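Local coordinates for protein 3-deoxy-D-manno-octulosonate 8-phosphate phosphatase KdsC (Haemophilus influenzae Rd, PDB 1K1E) that hydrolyses 3-deoxy-D-manno-octulosonate 8-phosphate to KDO and inorganic phosphate, a magnesium-dependent step of lipopolysaccharide biosynthesis, at residues A[9-15]-A[51-57]; A[44-48]-A[71-75]. All coordinates share one frame; numbering follows the deposited sequence.

Interaction 1: residues A[9-15]-A[51-57]; sequences KFVITDV and DIQVAVL. With CO (cobalt (II) ion), chain M.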
loop_
_atom_site.group_PDB
_atom_site.type_symbol
_atom_site.label_atom_id
_atom_site.label_comp_id
_atom_site.label_asym_id
_atom_site.label_seq_id
_atom_site.Cartn_x
_atom_site.Cartn_y
_atom_site.Cartn_z
ATOM N N LYS A 9 -10.513 -1.150 -30.963
ATOM C CA LYS A 9 -10.263 0.227 -31.325
ATOM C C LYS A 9 -10.538 1.173 -30.170
ATOM O O LYS A 9 -10.176 2.346 -30.247
ATOM C CB LYS A 9 -11.136 0.666 -32.528
ATOM C CG LYS A 9 -10.790 -0.107 -33.797
ATOM C CD LYS A 9 -9.321 0.020 -34.188
ATOM C CE LYS A 9 -8.907 1.471 -34.459
ATOM N NZ LYS A 9 -7.581 1.445 -35.003
ATOM N N PHE A 10 -11.133 0.665 -29.098
ATOM C CA PHE A 10 -11.528 1.477 -27.955
ATOM C C PHE A 10 -11.460 0.644 -26.685
ATOM O O PHE A 10 -11.901 -0.485 -26.638
ATOM C CB PHE A 10 -12.958 1.940 -28.210
ATOM C CG PHE A 10 -13.491 2.990 -27.266
ATOM C CD1 PHE A 10 -12.690 4.023 -26.745
ATOM C CD2 PHE A 10 -14.871 2.973 -26.958
ATOM C CE1 PHE A 10 -13.257 5.035 -25.910
ATOM C CE2 PHE A 10 -15.449 3.960 -26.138
ATOM C CZ PHE A 10 -14.661 4.979 -25.611
ATOM N N VAL A 11 -10.929 1.251 -25.658
ATOM C CA VAL A 11 -10.815 0.605 -24.344
ATOM C C VAL A 11 -11.479 1.544 -23.372
ATOM O O VAL A 11 -11.151 2.740 -23.317
ATOM C CB VAL A 11 -9.376 0.462 -23.953
ATOM C CG1 VAL A 11 -9.257 0.039 -22.438
ATOM C CG2 VAL A 11 -8.740 -0.551 -24.844
ATOM N N ILE A 12 -12.478 1.039 -22.663
ATOM C CA ILE A 12 -13.162 1.816 -21.608
ATOM C C ILE A 12 -12.700 1.186 -20.269
ATOM O O ILE A 12 -12.794 -0.071 -20.076
ATOM C CB ILE A 12 -14.697 1.630 -21.693
ATOM C CG1 ILE A 12 -15.238 2.249 -22.973
ATOM C CG2 ILE A 12 -15.392 2.294 -20.477
ATOM C CD1 ILE A 12 -16.664 1.791 -23.200
ATOM N N THR A 13 -12.271 2.029 -19.343
ATOM C CA THR A 13 -11.821 1.522 -18.077
ATOM C C THR A 13 -12.558 2.113 -16.866
ATOM O O THR A 13 -12.806 3.329 -16.756
ATOM C CB THR A 13 -10.272 1.741 -17.892
ATOM O OG1 THR A 13 -9.874 1.162 -16.643
ATOM C CG2 THR A 13 -9.923 3.177 -17.788
ATOM N N ASP A 14 -12.965 1.212 -15.979
ATOM C CA ASP A 14 -13.543 1.606 -14.709
ATOM C C ASP A 14 -12.362 2.258 -13.967
ATOM O O ASP A 14 -11.189 2.125 -14.343
ATOM C CB ASP A 14 -13.999 0.351 -13.917
ATOM C CG ASP A 14 -14.294 0.653 -12.475
ATOM O OD1 ASP A 14 -14.894 1.706 -12.198
ATOM O OD2 ASP A 14 -13.947 -0.178 -11.627
ATOM N N VAL A 15 -12.659 3.021 -12.914
ATOM C CA VAL A 15 -11.583 3.636 -12.158
ATOM C C VAL A 15 -11.202 2.950 -10.839
ATOM O O VAL A 15 -10.112 2.406 -10.700
ATOM C CB VAL A 15 -11.917 5.157 -11.818
ATOM C CG1 VAL A 15 -10.874 5.751 -10.881
ATOM C CG2 VAL A 15 -11.961 5.942 -13.141
ATOM N N ASP A 51 -3.580 4.213 -32.144
ATOM C CA ASP A 51 -4.918 4.496 -32.664
ATOM C C ASP A 51 -6.019 3.767 -31.918
ATOM O O ASP A 51 -7.009 3.411 -32.517
ATOM C CB ASP A 51 -5.005 4.120 -34.148
ATOM C CG ASP A 51 -6.185 4.776 -34.848
ATOM O OD1 ASP A 51 -6.779 4.123 -35.747
ATOM O OD2 ASP A 51 -6.521 5.944 -34.514
ATOM N N ILE A 52 -5.824 3.506 -30.635
ATOM C CA ILE A 52 -6.897 2.874 -29.870
ATOM C C ILE A 52 -7.314 3.886 -28.823
ATOM O O ILE A 52 -6.524 4.231 -27.916
ATOM C CB ILE A 52 -6.371 1.628 -29.216
ATOM C CG1 ILE A 52 -5.981 0.605 -30.298
ATOM C CG2 ILE A 52 -7.430 1.144 -28.204
ATOM C CD1 ILE A 52 -5.253 -0.600 -29.686
ATOM N N GLN A 53 -8.540 4.395 -28.905
ATOM C CA GLN A 53 -8.883 5.413 -27.933
ATOM C C GLN A 53 -9.089 4.830 -26.543
ATOM O O GLN A 53 -9.383 3.624 -26.407
ATOM C CB GLN A 53 -10.144 6.100 -28.383
ATOM C CG GLN A 53 -9.977 6.721 -29.782
ATOM C CD GLN A 53 -11.332 7.249 -30.292
ATOM O OE1 GLN A 53 -11.864 8.221 -29.764
ATOM N NE2 GLN A 53 -11.895 6.568 -31.265
ATOM N N VAL A 54 -8.983 5.679 -25.539
ATOM C CA VAL A 54 -9.227 5.218 -24.174
ATOM C C VAL A 54 -10.281 6.118 -23.508
ATOM O O VAL A 54 -10.248 7.329 -23.646
ATOM C CB VAL A 54 -7.940 5.202 -23.356
ATOM C CG1 VAL A 54 -8.255 4.834 -21.916
ATOM C CG2 VAL A 54 -6.888 4.233 -24.051
ATOM N N ALA A 55 -11.224 5.517 -22.797
ATOM C CA ALA A 55 -12.247 6.271 -22.062
ATOM C C ALA A 55 -12.276 5.781 -20.602
ATOM O O ALA A 55 -11.895 4.627 -20.319
ATOM C CB ALA A 55 -13.633 6.086 -22.687
ATOM N N VAL A 56 -12.694 6.685 -19.711
ATOM C CA VAL A 56 -12.809 6.390 -18.283
ATOM C C VAL A 56 -14.292 6.445 -17.930
ATOM O O VAL A 56 -15.004 7.348 -18.353
ATOM C CB VAL A 56 -12.024 7.463 -17.485
ATOM C CG1 VAL A 56 -12.357 7.387 -15.964
ATOM C CG2 VAL A 56 -10.530 7.305 -17.796
ATOM N N LEU A 57 -14.745 5.492 -17.112
ATOM C CA LEU A 57 -16.138 5.414 -16.713
ATOM C C LEU A 57 -16.077 5.256 -15.193
ATOM O O LEU A 57 -15.431 4.354 -14.716
ATOM C CB LEU A 57 -16.753 4.175 -17.351
ATOM C CG LEU A 57 -18.201 4.166 -17.838
ATOM C CD1 LEU A 57 -18.654 2.745 -17.819
ATOM C CD2 LEU A 57 -19.142 5.005 -16.975
HETATM CO CO CO M . -14.441 -0.468 -9.660
HETATM O O HOH W 1 -10.122 4.327 -32.180
HETATM O O HOH W 2 -15.022 1.634 -9.620
HETATM O O HOH W 3 -14.626 -0.806 -7.604
HETATM O O HOH W 4 -16.443 -0.962 -10.192
#
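The ring of F10 turns an edge to Q53: CD1 lies 3.3 Å from Q53 O, near the ring plane, while the methyl of A55 meets the ring obliquely, its CB 3.3 Å from F10 CZ. With CG anti to the backbone N (chi1 -170°), the ring leans across onto the neighbouring strand; L91 and A95 of helix 84-95 also pack on it. I12 follows on the same face, its CG2 3.9 Å from L57 CB. On the other face T13 and V56 lie side by side.

The two strands are joined by a parallel ladder in which V11 and T13 each donate and accept, as in A55 N to V11 O at 2.8 Å (N-H...O 160°). At its start, K9 bends at chi2 and chi3 to bring NZ 2.9 Å from D51 OD1, a salt bridge entering from above the carboxylate plane. One water joins K9 O, D51 O and Q53 NE2; that amide nitrogen also bonds A95 O.

At the far end D14 OD2 binds cobalt at 2.0 Å, and OD1 pairs with K84. The backbone O of D16, a carboxylate oxygen of D107 and three waters complete the HAD-type metal site, at the carboxyl end of a central strand in a Rossmann-like parallel sheet.

Interaction 2: residues A[44-48]-A[71-75]; sequences IKMLM and DLGIK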
loop_
_atom_site.group_PDB
_atom_site.type_symbol
_atom_site.label_atom_id
_atom_site.label_comp_id
_atom_site.label_asym_id
_atom_site.label_seq_id
_atom_site.Cartn_x
_atom_site.Cartn_y
_atom_site.Cartn_z
ATOM N N ILE A 44 -1.864 3.542 -21.319
ATOM C CA ILE A 44 -2.935 4.359 -21.865
ATOM C C ILE A 44 -2.371 5.178 -23.015
ATOM O O ILE A 44 -2.981 5.232 -24.087
ATOM C CB ILE A 44 -3.497 5.249 -20.748
ATOM C CG1 ILE A 44 -4.473 4.421 -19.896
ATOM C CG2 ILE A 44 -4.234 6.434 -21.303
ATOM C CD1 ILE A 44 -4.739 5.071 -18.517
ATOM N N LYS A 45 -1.193 5.782 -22.824
ATOM C CA LYS A 45 -0.627 6.591 -23.915
ATOM C C LYS A 45 -0.273 5.696 -25.108
ATOM O O LYS A 45 -0.372 6.133 -26.260
ATOM C CB LYS A 45 0.664 7.321 -23.500
ATOM C CG LYS A 45 0.522 8.171 -22.242
ATOM C CD LYS A 45 -0.655 9.149 -22.387
ATOM C CE LYS A 45 -0.465 10.159 -23.546
ATOM N NZ LYS A 45 -1.731 10.947 -23.800
ATOM N N MET A 46 0.223 4.480 -24.811
ATOM C CA MET A 46 0.610 3.577 -25.890
ATOM C C MET A 46 -0.611 3.253 -26.700
ATOM O O MET A 46 -0.564 3.181 -27.914
ATOM C CB MET A 46 1.262 2.312 -25.311
ATOM C CG MET A 46 2.636 2.590 -24.833
ATOM S SD MET A 46 3.287 1.234 -23.900
ATOM C CE MET A 46 5.165 1.638 -23.988
ATOM N N LEU A 47 -1.734 3.042 -26.024
ATOM C CA LEU A 47 -2.915 2.739 -26.781
ATOM C C LEU A 47 -3.323 3.851 -27.718
ATOM O O LEU A 47 -3.537 3.615 -28.901
ATOM C CB LEU A 47 -4.124 2.416 -25.875
ATOM C CG LEU A 47 -4.042 1.110 -25.038
ATOM C CD1 LEU A 47 -5.305 0.925 -24.184
ATOM C CD2 LEU A 47 -3.922 -0.125 -25.983
ATOM N N MET A 48 -3.403 5.047 -27.171
ATOM C CA MET A 48 -3.829 6.186 -27.966
ATOM C C MET A 48 -2.898 6.374 -29.155
ATOM O O MET A 48 -3.336 6.673 -30.279
ATOM C CB MET A 48 -3.856 7.374 -27.023
ATOM C CG MET A 48 -4.857 7.187 -25.869
ATOM S SD MET A 48 -5.058 8.583 -24.681
ATOM C CE MET A 48 -3.692 9.361 -24.951
ATOM N N ASP A 71 -4.129 14.975 -17.356
ATOM C CA ASP A 71 -2.708 14.661 -17.488
ATOM C C ASP A 71 -2.483 13.561 -18.520
ATOM O O ASP A 71 -1.494 13.576 -19.230
ATOM C CB ASP A 71 -2.108 14.165 -16.164
ATOM C CG ASP A 71 -1.855 15.258 -15.175
ATOM O OD1 ASP A 71 -2.076 16.452 -15.520
ATOM O OD2 ASP A 71 -1.420 14.917 -14.033
ATOM N N LEU A 72 -3.388 12.574 -18.574
ATOM C CA LEU A 72 -3.269 11.477 -19.504
ATOM C C LEU A 72 -3.667 11.779 -20.939
ATOM O O LEU A 72 -3.403 10.990 -21.817
ATOM C CB LEU A 72 -4.085 10.305 -18.998
ATOM C CG LEU A 72 -3.509 9.630 -17.747
ATOM C CD1 LEU A 72 -4.502 8.627 -17.249
ATOM C CD2 LEU A 72 -2.183 9.003 -18.011
ATOM N N GLY A 73 -4.309 12.918 -21.152
ATOM C CA GLY A 73 -4.743 13.315 -22.484
ATOM C C GLY A 73 -6.012 12.588 -22.902
ATOM O O GLY A 73 -6.334 12.493 -24.095
ATOM N N ILE A 74 -6.734 12.079 -21.913
ATOM C CA ILE A 74 -7.974 11.330 -22.181
ATOM C C ILE A 74 -9.066 12.346 -22.421
ATOM O O ILE A 74 -9.246 13.238 -21.592
ATOM C CB ILE A 74 -8.313 10.416 -20.959
ATOM C CG1 ILE A 74 -7.316 9.249 -20.903
ATOM C CG2 ILE A 74 -9.695 9.938 -21.008
ATOM C CD1 ILE A 74 -7.622 8.216 -19.774
ATOM N N LYS A 75 -9.791 12.272 -23.545
ATOM C CA LYS A 75 -10.854 13.264 -23.749
ATOM C C LYS A 75 -12.261 12.711 -23.554
ATOM O O LYS A 75 -13.208 13.461 -23.407
ATOM C CB LYS A 75 -10.809 13.842 -25.170
ATOM C CG LYS A 75 -11.885 14.899 -25.410
ATOM C CD LYS A 75 -12.576 14.813 -26.819
ATOM C CE LYS A 75 -14.089 15.312 -26.697
ATOM N NZ LYS A 75 -14.924 15.035 -27.898
#
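I44 overlaps L72 at the ends of their branches, CD1 of I44 standing 3.8 Å from CD1 of L72, with the two side chains crossing at about a right angle. Its other branch, CG2, rests 4.1 Å from CD1 of I74 and meets that side chain at a similar angle. The isoleucine thus bridges the last turn of helix 63-72 and the chain just beyond it. L72 and I74 come from either side of G73, whose positive phi belongs to a Schellman motif that closes the helix and redirects the chain toward strand 76-79.

One turn further along helix 38-49, M48 turns the end of its side chain to the same bend. Its SD lies 4.5 Å from CG1 of I74, a loose apolar contact.

K45 reaches the bend too, at the carbonyl of L72. Bends at chi2 and chi3 curl its chain over, and NZ is modelled as donating to L72 O, but it sits too close to the methyl of M48, so the places of both groups are uncertain. K45 is also, by similarity, a substrate-binding residue.

Behind the apolar part, V54 of strand 53-58 packs on M48 and I74, while F148 of helix 147-158 touches I44. On the outer side, D71 bonds to Y26 of a neighbouring subunit. Helix 38-49 thus packs against the Schellman-capped C-terminal end of helix 63-72, on one face of the parallel sheet of the Rossmann-like HAD core.

In the fold
The centres of interactions 1 and 2 lie about 9 Å apart, and strand 53-58 connects them. Along the chain their segments alternate: 9-15, 44-48, 51-57, then 71-75. Helix 38-49 ends in a Schellman motif at D51, where I52 N probably bonds to L47 O, and leads into strand 53-58; helix 63-72 follows and returns the chain toward strand 76-79. Interaction 2 packs on the sheet face that carries V54 and V56, with V56 CG2 3.6 Å from I74 CD1. Interaction 1 pairs two inner strands of the parallel sheet and carries the metal-binding aspartate, so the two together join the central strands to a helical layer beside them.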